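Local coordinates for putative nucleoprotein (Infectious salmon anemia virus, PDB 4EWC) that encapsidates the negative-strand viral RNA, protecting it from nucleases and forming the ribonucleoprotein that serves as template for transcription and replication, at residues S148-M153 against N258-L263. Numbering follows the deposited sequence.
Sequences SLFIGM and NQCMAL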
ATOM      1  N   SER A 148      -6.090 -13.539  30.606  1.00 48.64           N
ATOM      2  CA  SER A 148      -5.977 -12.321  31.421  1.00 47.14           C
ATOM      3  C   SER A 148      -5.649 -12.629  32.869  1.00 46.84           C
ATOM      4  O   SER A 148      -4.932 -11.866  33.529  1.00 49.90           O
ATOM      5  CB  SER A 148      -7.242 -11.465  31.363  1.00 49.38           C
ATOM      6  OG  SER A 148      -7.387 -10.855  30.100  1.00 49.56           O
ATOM      7  N   LEU A 149      -6.187 -13.731  33.371  1.00 47.96           N
ATOM      8  CA  LEU A 149      -5.915 -14.135  34.743  1.00 50.23           C
ATOM      9  C   LEU A 149      -4.446 -14.516  34.858  1.00 49.89           C
ATOM     10  O   LEU A 149      -3.725 -14.028  35.739  1.00 49.21           O
ATOM     11  CB  LEU A 149      -6.807 -15.308  35.148  1.00 43.40           C
ATOM     12  CG  LEU A 149      -6.598 -15.793  36.575  1.00 49.05           C
ATOM     13  CD1 LEU A 149      -6.649 -14.592  37.499  1.00 53.74           C
ATOM     14  CD2 LEU A 149      -7.625 -16.821  36.993  1.00 47.07           C
ATOM     15  N   PHE A 150      -4.021 -15.388  33.948  1.00 48.03           N
ATOM     16  CA  PHE A 150      -2.634 -15.801  33.830  1.00 46.45           C
ATOM     17  C   PHE A 150      -1.704 -14.603  33.818  1.00 46.80           C
ATOM     18  O   PHE A 150      -0.758 -14.551  34.599  1.00 49.24           O
ATOM     19  CB  PHE A 150      -2.428 -16.645  32.565  1.00 48.07           C
ATOM     20  CG  PHE A 150      -1.023 -17.163  32.396  1.00 46.83           C
ATOM     21  CD1 PHE A 150      -0.008 -16.341  31.924  1.00 45.26           C
ATOM     22  CD2 PHE A 150      -0.725 -18.476  32.693  1.00 47.37           C
ATOM     23  CE1 PHE A 150       1.273 -16.821  31.785  1.00 43.90           C
ATOM     24  CE2 PHE A 150       0.546 -18.967  32.551  1.00 42.70           C
ATOM     25  CZ  PHE A 150       1.547 -18.143  32.098  1.00 45.01           C
ATOM     26  N   ILE A 151      -1.958 -13.652  32.923  1.00 44.33           N
ATOM     27  CA  ILE A 151      -1.088 -12.486  32.815  1.00 47.14           C
ATOM     28  C   ILE A 151      -1.102 -11.662  34.107  1.00 44.07           C
ATOM     29  O   ILE A 151      -0.057 -11.362  34.668  1.00 44.28           O
ATOM     30  CB  ILE A 151      -1.424 -11.610  31.593  1.00 47.11           C
ATOM     31  CG1 ILE A 151      -1.059 -12.351  30.307  1.00 40.69           C
ATOM     32  CG2 ILE A 151      -0.648 -10.301  31.663  1.00 42.79           C
ATOM     33  CD1 ILE A 151      -1.709 -11.778  29.054  1.00 39.06           C
ATOM     34  N   GLY A 152      -2.287 -11.333  34.597  1.00 46.61           N
ATOM     35  CA  GLY A 152      -2.415 -10.609  35.855  1.00 45.19           C
ATOM     36  C   GLY A 152      -1.718 -11.211  37.071  1.00 45.32           C
ATOM     37  O   GLY A 152      -1.373 -10.481  38.006  1.00 43.52           O
HETATM   38  N   MSE A 153      -1.506 -12.530  37.064  1.00 44.10           N
HETATM   39  CA  MSE A 153      -0.849 -13.210  38.183  1.00 46.40           C
HETATM   40  C   MSE A 153       0.629 -13.458  37.931  1.00 48.72           C
HETATM   41  O   MSE A 153       1.441 -13.381  38.856  1.00 48.75           O
HETATM   42  CB  MSE A 153      -1.563 -14.521  38.560  1.00 46.78           C
HETATM   43  CG  MSE A 153      -2.845 -14.281  39.343  1.00 49.66           C
HETATM   44 SE   MSE A 153      -3.709 -15.954  39.848  0.80 60.57          SE
HETATM   45  CE  MSE A 153      -2.403 -16.557  41.125  1.00 53.34           C
ATOM     46  N   ASN A 258       0.318 -23.783  29.834  1.00 49.47           N
ATOM     47  CA  ASN A 258       0.862 -24.026  28.514  1.00 49.17           C
ATOM     48  C   ASN A 258       0.060 -23.390  27.363  1.00 49.26           C
ATOM     49  O   ASN A 258       0.640 -22.874  26.407  1.00 44.99           O
ATOM     50  CB  ASN A 258       1.123 -25.519  28.297  1.00 56.48           C
ATOM     51  CG  ASN A 258       2.177 -26.063  29.253  1.00 52.75           C
ATOM     52  OD1 ASN A 258       2.922 -25.293  29.856  1.00 56.17           O
ATOM     53  ND2 ASN A 258       2.242 -27.380  29.399  1.00 50.07           N
ATOM     54  N   GLN A 259      -1.261 -23.385  27.454  1.00 49.46           N
ATOM     55  CA  GLN A 259      -2.054 -22.695  26.438  1.00 49.97           C
ATOM     56  C   GLN A 259      -1.729 -21.195  26.393  1.00 47.37           C
ATOM     57  O   GLN A 259      -1.521 -20.637  25.321  1.00 46.16           O
ATOM     58  CB  GLN A 259      -3.554 -22.906  26.682  1.00 51.70           C
ATOM     59  CG  GLN A 259      -4.020 -24.314  26.452  1.00 52.69           C
ATOM     60  CD  GLN A 259      -5.497 -24.486  26.762  1.00 54.15           C
ATOM     61  OE1 GLN A 259      -5.957 -24.124  27.842  1.00 61.40           O
ATOM     62  NE2 GLN A 259      -6.247 -25.040  25.820  1.00 52.32           N
ATOM     63  N   CYS A 260      -1.690 -20.566  27.564  1.00 43.96           N
ATOM     64  CA  CYS A 260      -1.318 -19.165  27.699  1.00 43.58           C
ATOM     65  C   CYS A 260       0.099 -18.867  27.203  1.00 44.22           C
ATOM     66  O   CYS A 260       0.350 -17.870  26.510  1.00 42.19           O
ATOM     67  CB  CYS A 260      -1.444 -18.735  29.174  1.00 46.51           C
ATOM     68  SG  CYS A 260      -3.151 -18.781  29.843  1.00 53.92           S
HETATM   69  N   MSE A 261       1.033 -19.740  27.555  1.00 44.66           N
HETATM   70  CA  MSE A 261       2.406 -19.568  27.095  1.00 45.88           C
HETATM   71  C   MSE A 261       2.496 -19.718  25.560  1.00 43.86           C
HETATM   72  O   MSE A 261       3.223 -19.000  24.913  1.00 40.72           O
HETATM   73  CB  MSE A 261       3.347 -20.509  27.850  1.00 43.26           C
HETATM   74  CG  MSE A 261       3.568 -20.086  29.295  1.00 41.69           C
HETATM   75 SE   MSE A 261       4.641 -18.409  29.340  0.79 45.13          SE
HETATM   76  CE  MSE A 261       6.273 -19.118  28.610  1.00 48.24           C
ATOM     77  N   ALA A 262       1.703 -20.608  24.989  1.00 41.76           N
ATOM     78  CA  ALA A 262       1.618 -20.700  23.544  1.00 45.78           C
ATOM     79  C   ALA A 262       1.102 -19.404  22.910  1.00 44.51           C
ATOM     80  O   ALA A 262       1.611 -18.967  21.879  1.00 46.26           O
ATOM     81  CB  ALA A 262       0.750 -21.890  23.118  1.00 43.83           C
ATOM     82  N   LEU A 263       0.109 -18.780  23.532  1.00 43.29           N
ATOM     83  CA  LEU A 263      -0.489 -17.569  22.978  1.00 43.30           C
ATOM     84  C   LEU A 263       0.474 -16.400  23.066  1.00 42.43           C
ATOM     85  O   LEU A 263       0.605 -15.601  22.122  1.00 39.50           O
ATOM     86  CB  LEU A 263      -1.805 -17.239  23.690  1.00 44.46           C
ATOM     87  CG  LEU A 263      -2.922 -18.247  23.407  1.00 46.58           C
ATOM     88  CD1 LEU A 263      -4.146 -17.992  24.287  1.00 41.73           C
ATOM     89  CD2 LEU A 263      -3.299 -18.169  21.939  1.00 44.98           C
TER
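Phe150 and Cys260 bring helices 142-162 and 253-269 together; the CA atoms of Phe150 and Cys260 are 7.1 Å apart, the nearest such pair across two helical segments that exchange no hydrogen bond. This is buried helix-helix packing in the largely alpha-helical nucleoprotein, and it rests on one aromatic side chain set against two sulfur- or selenium-bearing ones. Phe150 extends toward helix 253-269 with CG anti to its backbone N (chi1 -178°), which carries the ring across to the other helix. Cys260 points back at it, and Cys260 CB sits over one face of the Phe150 ring, displaced toward the rim, in a CH-pi contact 3.7 Å from the ring centroid. A small residue suits this place because its short side chain lets the flat ring lie close to the opposing helix. The thiol adds an oblique sulfur-aromatic contact, with Cys260 SG 4.3 Å from the centroid of the Phe150 ring, while also meeting the benzylic carbon of Phe150.

One residue further along, Met261, present as selenomethionine, reaches the far end of the ring. Its flexible chain, bent at chi2 and chi3, crosses the phenylalanine side chain at about a right angle, and its SE makes a more distant, oblique Met-aromatic contact. Ser257 and Ile264 of helix 253-269 also touch Phe150, whereas Leu147 of helix 142-162 packs on Cys260, so neighbouring turns of both helices add to the packing. Ser148 OG is hydrogen-bonded to Met410 O. The closest approach of Met261 to the ring is CG to Phe150 CZ, 4.0 Å.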